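Local coordinates for protein disulfide oxidoreductase (Xylella fastidiosa, PDB 2REM) that probably acts as a periplasmic thiol-disulfide oxidoreductase of the DsbA type, introducing disulfide bonds into other proteins, at residues 72-83 with 131-141. Numbering follows the deposited sequence.
Sequences DPFARAYLAADV and TFNGPEVEKRF
R76 lays its guanidinium flat over the ring of F141, a cation-pi stack with R76 CZ 3.8 Å from the ring centroid and the two planes 23° apart. The same group is held at its rim by E138, in a salt bridge where R76 NH2 donates to E138 OE1 at 2.8 Å, guanidinium and carboxylate planes nearly coplanar; NH1 adds a weak bond to the same oxygen. E138 OE2 is hydrogen-bonded by Q142 NE2, one turn on. Further back, R76 CD makes a CH-pi contact over the F132 ring, 4.0 Å from its centroid. A bend at chi3 (-76°) lets one arginine serve both rings. Water 1 bonds to F132 O, G134 O and, weakly, R76 NH2, tying the arginine to the interhelical turn. The contact lies in the helical insert that DsbA proteins carry between strands 58-64 and 158-161 of the thioredoxin fold, helix 135-151 leading back to the sheet; the N-to-C directions of helical segments 72-83 and 135-141 differ by 124°. V137 fits as a knob among R76, L79, A80 and V83, its CG2 tight against A80 CA at 3.5 Å. V83 CG2 sits over the face of the R140 guanidinium. R140 NE gives E136 OE2, at its anti lone pair, a nearly straight in-plane hydrogen bond of 2.7 Å, part of a salt bridge; D82 OD2 faces R140 NH1 in a longer one of 3.5 Å, bridged also by water 2.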
# COMPACT_ATOMS: atom_id res chain seq x y z
N ASP A 72 5.08 4.05 11.25
CA ASP A 72 4.38 2.92 11.89
C ASP A 72 2.98 3.26 12.39
O ASP A 72 2.06 2.50 12.12
CB ASP A 72 5.23 2.26 12.97
CG ASP A 72 6.38 1.48 12.40
OD1 ASP A 72 6.57 1.47 11.17
OD2 ASP A 72 7.09 0.84 13.20
N PRO A 73 2.81 4.39 13.12
CA PRO A 73 1.46 4.80 13.49
C PRO A 73 0.52 4.89 12.29
O PRO A 73 -0.66 4.49 12.37
CB PRO A 73 1.66 6.18 14.12
CG PRO A 73 3.01 6.15 14.68
CD PRO A 73 3.82 5.32 13.69
N PHE A 74 1.04 5.39 11.16
CA PHE A 74 0.20 5.52 9.99
C PHE A 74 -0.06 4.22 9.27
O PHE A 74 -1.10 4.05 8.63
CB PHE A 74 0.76 6.58 9.05
CG PHE A 74 0.56 7.94 9.57
CD1 PHE A 74 -0.69 8.54 9.47
CD2 PHE A 74 1.59 8.61 10.24
CE1 PHE A 74 -0.93 9.82 9.98
CE2 PHE A 74 1.36 9.89 10.75
CZ PHE A 74 0.08 10.48 10.61
N ALA A 75 0.89 3.29 9.39
CA ALA A 75 0.64 1.95 8.90
C ALA A 75 -0.50 1.36 9.71
O ALA A 75 -1.40 0.73 9.19
CB ALA A 75 1.87 1.08 9.07
N ARG A 76 -0.41 1.52 11.03
CA ARG A 76 -1.42 0.99 11.91
C ARG A 76 -2.77 1.69 11.69
O ARG A 76 -3.82 1.03 11.74
CB ARG A 76 -0.91 1.09 13.36
CG ARG A 76 -1.44 0.03 14.26
CD ARG A 76 -0.76 0.12 15.64
NE ARG A 76 0.60 -0.40 15.63
CZ ARG A 76 0.95 -1.68 15.72
NH1 ARG A 76 2.25 -1.98 15.73
NH2 ARG A 76 0.02 -2.66 15.81
N ALA A 77 -2.74 3.00 11.44
CA ALA A 77 -3.93 3.76 11.09
C ALA A 77 -4.61 3.13 9.87
O ALA A 77 -5.79 2.86 9.89
CB ALA A 77 -3.59 5.20 10.79
N TYR A 78 -3.85 2.95 8.80
CA TYR A 78 -4.40 2.33 7.61
C TYR A 78 -5.06 0.99 7.91
O TYR A 78 -6.17 0.73 7.50
CB TYR A 78 -3.32 2.12 6.53
CG TYR A 78 -3.92 1.35 5.37
CD1 TYR A 78 -4.78 1.99 4.47
CD2 TYR A 78 -3.67 -0.03 5.22
CE1 TYR A 78 -5.39 1.27 3.43
CE2 TYR A 78 -4.25 -0.76 4.18
CZ TYR A 78 -5.10 -0.10 3.30
OH TYR A 78 -5.68 -0.80 2.28
N LEU A 79 -4.33 0.13 8.61
CA LEU A 79 -4.83 -1.21 8.90
C LEU A 79 -6.09 -1.16 9.75
O LEU A 79 -7.01 -1.89 9.49
CB LEU A 79 -3.75 -2.08 9.56
CG LEU A 79 -2.54 -2.28 8.62
CD1 LEU A 79 -1.39 -2.84 9.40
CD2 LEU A 79 -2.87 -3.17 7.43
N ALA A 80 -6.10 -0.33 10.80
CA ALA A 80 -7.30 -0.18 11.63
C ALA A 80 -8.47 0.31 10.76
O ALA A 80 -9.56 -0.22 10.84
CB ALA A 80 -7.04 0.79 12.78
N ALA A 81 -8.20 1.30 9.91
CA ALA A 81 -9.23 1.82 8.99
C ALA A 81 -9.76 0.71 8.11
O ALA A 81 -10.96 0.60 7.88
CB ALA A 81 -8.66 2.91 8.13
N ASP A 82 -8.85 -0.12 7.62
CA ASP A 82 -9.24 -1.21 6.74
C ASP A 82 -10.06 -2.26 7.45
O ASP A 82 -11.08 -2.70 6.94
CB ASP A 82 -8.02 -1.86 6.05
CG ASP A 82 -8.42 -2.69 4.85
OD1 ASP A 82 -9.40 -2.34 4.17
OD2 ASP A 82 -7.77 -3.69 4.58
N VAL A 83 -9.60 -2.67 8.63
CA VAL A 83 -10.38 -3.56 9.49
C VAL A 83 -11.77 -3.00 9.72
O VAL A 83 -12.74 -3.74 9.73
CB VAL A 83 -9.66 -3.80 10.86
CG1 VAL A 83 -10.64 -4.38 11.91
CG2 VAL A 83 -8.43 -4.72 10.68
N THR A 131 -9.33 -0.94 17.95
CA THR A 131 -8.92 -1.60 16.74
C THR A 131 -7.44 -1.34 16.51
O THR A 131 -6.68 -2.26 16.24
CB THR A 131 -9.76 -1.13 15.53
OG1 THR A 131 -11.14 -1.38 15.80
CG2 THR A 131 -9.36 -1.92 14.27
N PHE A 132 -7.07 -0.06 16.64
CA PHE A 132 -5.70 0.39 16.49
C PHE A 132 -4.77 -0.39 17.43
O PHE A 132 -3.69 -0.75 17.04
CB PHE A 132 -5.65 1.87 16.85
CG PHE A 132 -4.35 2.54 16.53
CD1 PHE A 132 -4.11 3.00 15.24
CD2 PHE A 132 -3.41 2.78 17.54
CE1 PHE A 132 -2.93 3.65 14.93
CE2 PHE A 132 -2.21 3.43 17.24
CZ PHE A 132 -1.97 3.86 15.92
N ASN A 133 -5.21 -0.61 18.67
CA ASN A 133 -4.41 -1.35 19.65
C ASN A 133 -4.67 -2.83 19.63
O ASN A 133 -4.15 -3.53 20.48
CB ASN A 133 -4.65 -0.83 21.07
CG ASN A 133 -4.22 0.60 21.22
OD1 ASN A 133 -3.51 1.12 20.37
ND2 ASN A 133 -4.71 1.27 22.25
N GLY A 134 -5.46 -3.31 18.67
CA GLY A 134 -5.95 -4.68 18.80
C GLY A 134 -5.19 -5.73 18.04
O GLY A 134 -4.31 -5.41 17.24
N PRO A 135 -5.50 -7.00 18.31
CA PRO A 135 -4.81 -8.14 17.71
C PRO A 135 -4.92 -8.27 16.19
O PRO A 135 -3.95 -8.69 15.55
CB PRO A 135 -5.41 -9.35 18.44
CG PRO A 135 -6.69 -8.90 18.92
CD PRO A 135 -6.53 -7.44 19.27
N GLU A 136 -6.06 -7.89 15.60
CA GLU A 136 -6.20 -8.04 14.15
C GLU A 136 -5.26 -7.09 13.45
O GLU A 136 -4.54 -7.46 12.52
CB GLU A 136 -7.64 -7.80 13.66
CG GLU A 136 -7.82 -8.02 12.14
CD GLU A 136 -7.28 -9.36 11.64
OE1 GLU A 136 -7.29 -10.36 12.40
OE2 GLU A 136 -6.84 -9.42 10.47
N VAL A 137 -5.25 -5.85 13.92
CA VAL A 137 -4.34 -4.85 13.38
C VAL A 137 -2.87 -5.23 13.58
O VAL A 137 -2.06 -5.09 12.67
CB VAL A 137 -4.67 -3.46 13.94
CG1 VAL A 137 -3.48 -2.49 13.74
CG2 VAL A 137 -5.92 -2.97 13.23
N GLU A 138 -2.54 -5.72 14.77
CA GLU A 138 -1.16 -6.10 15.06
C GLU A 138 -0.74 -7.24 14.12
O GLU A 138 0.36 -7.21 13.55
CB GLU A 138 -1.03 -6.52 16.53
CG GLU A 138 0.30 -7.14 16.89
CD GLU A 138 1.49 -6.16 16.87
OE1 GLU A 138 1.26 -4.94 16.80
OE2 GLU A 138 2.66 -6.65 16.93
N LYS A 139 -1.64 -8.21 13.94
CA LYS A 139 -1.41 -9.27 12.94
C LYS A 139 -1.11 -8.73 11.54
O LYS A 139 -0.11 -9.10 10.91
CB LYS A 139 -2.57 -10.26 12.93
CG LYS A 139 -2.39 -11.36 11.92
CD LYS A 139 -3.61 -12.25 11.90
CE LYS A 139 -3.47 -13.27 10.78
NZ LYS A 139 -4.53 -14.27 10.96
N ARG A 140 -1.99 -7.86 11.04
CA ARG A 140 -1.82 -7.23 9.73
C ARG A 140 -0.56 -6.36 9.68
O ARG A 140 0.14 -6.31 8.65
CB ARG A 140 -3.05 -6.36 9.41
CG ARG A 140 -4.30 -7.20 9.32
CD ARG A 140 -5.46 -6.38 8.89
NE ARG A 140 -6.64 -7.22 8.84
CZ ARG A 140 -7.69 -7.00 8.07
NH1 ARG A 140 -7.73 -5.97 7.26
NH2 ARG A 140 -8.71 -7.85 8.13
N PHE A 141 -0.29 -5.68 10.79
CA PHE A 141 0.91 -4.86 10.90
C PHE A 141 2.18 -5.72 10.80
O PHE A 141 3.12 -5.39 10.05
CB PHE A 141 0.87 -4.08 12.23
CG PHE A 141 2.06 -3.21 12.48
CD1 PHE A 141 2.01 -1.85 12.20
CD2 PHE A 141 3.23 -3.75 13.05
CE1 PHE A 141 3.13 -1.04 12.46
CE2 PHE A 141 4.33 -2.94 13.35
CZ PHE A 141 4.28 -1.59 13.04
O HOH W 1 -2.57 -3.32 17.17
O HOH W 2 -5.73 -4.53 5.87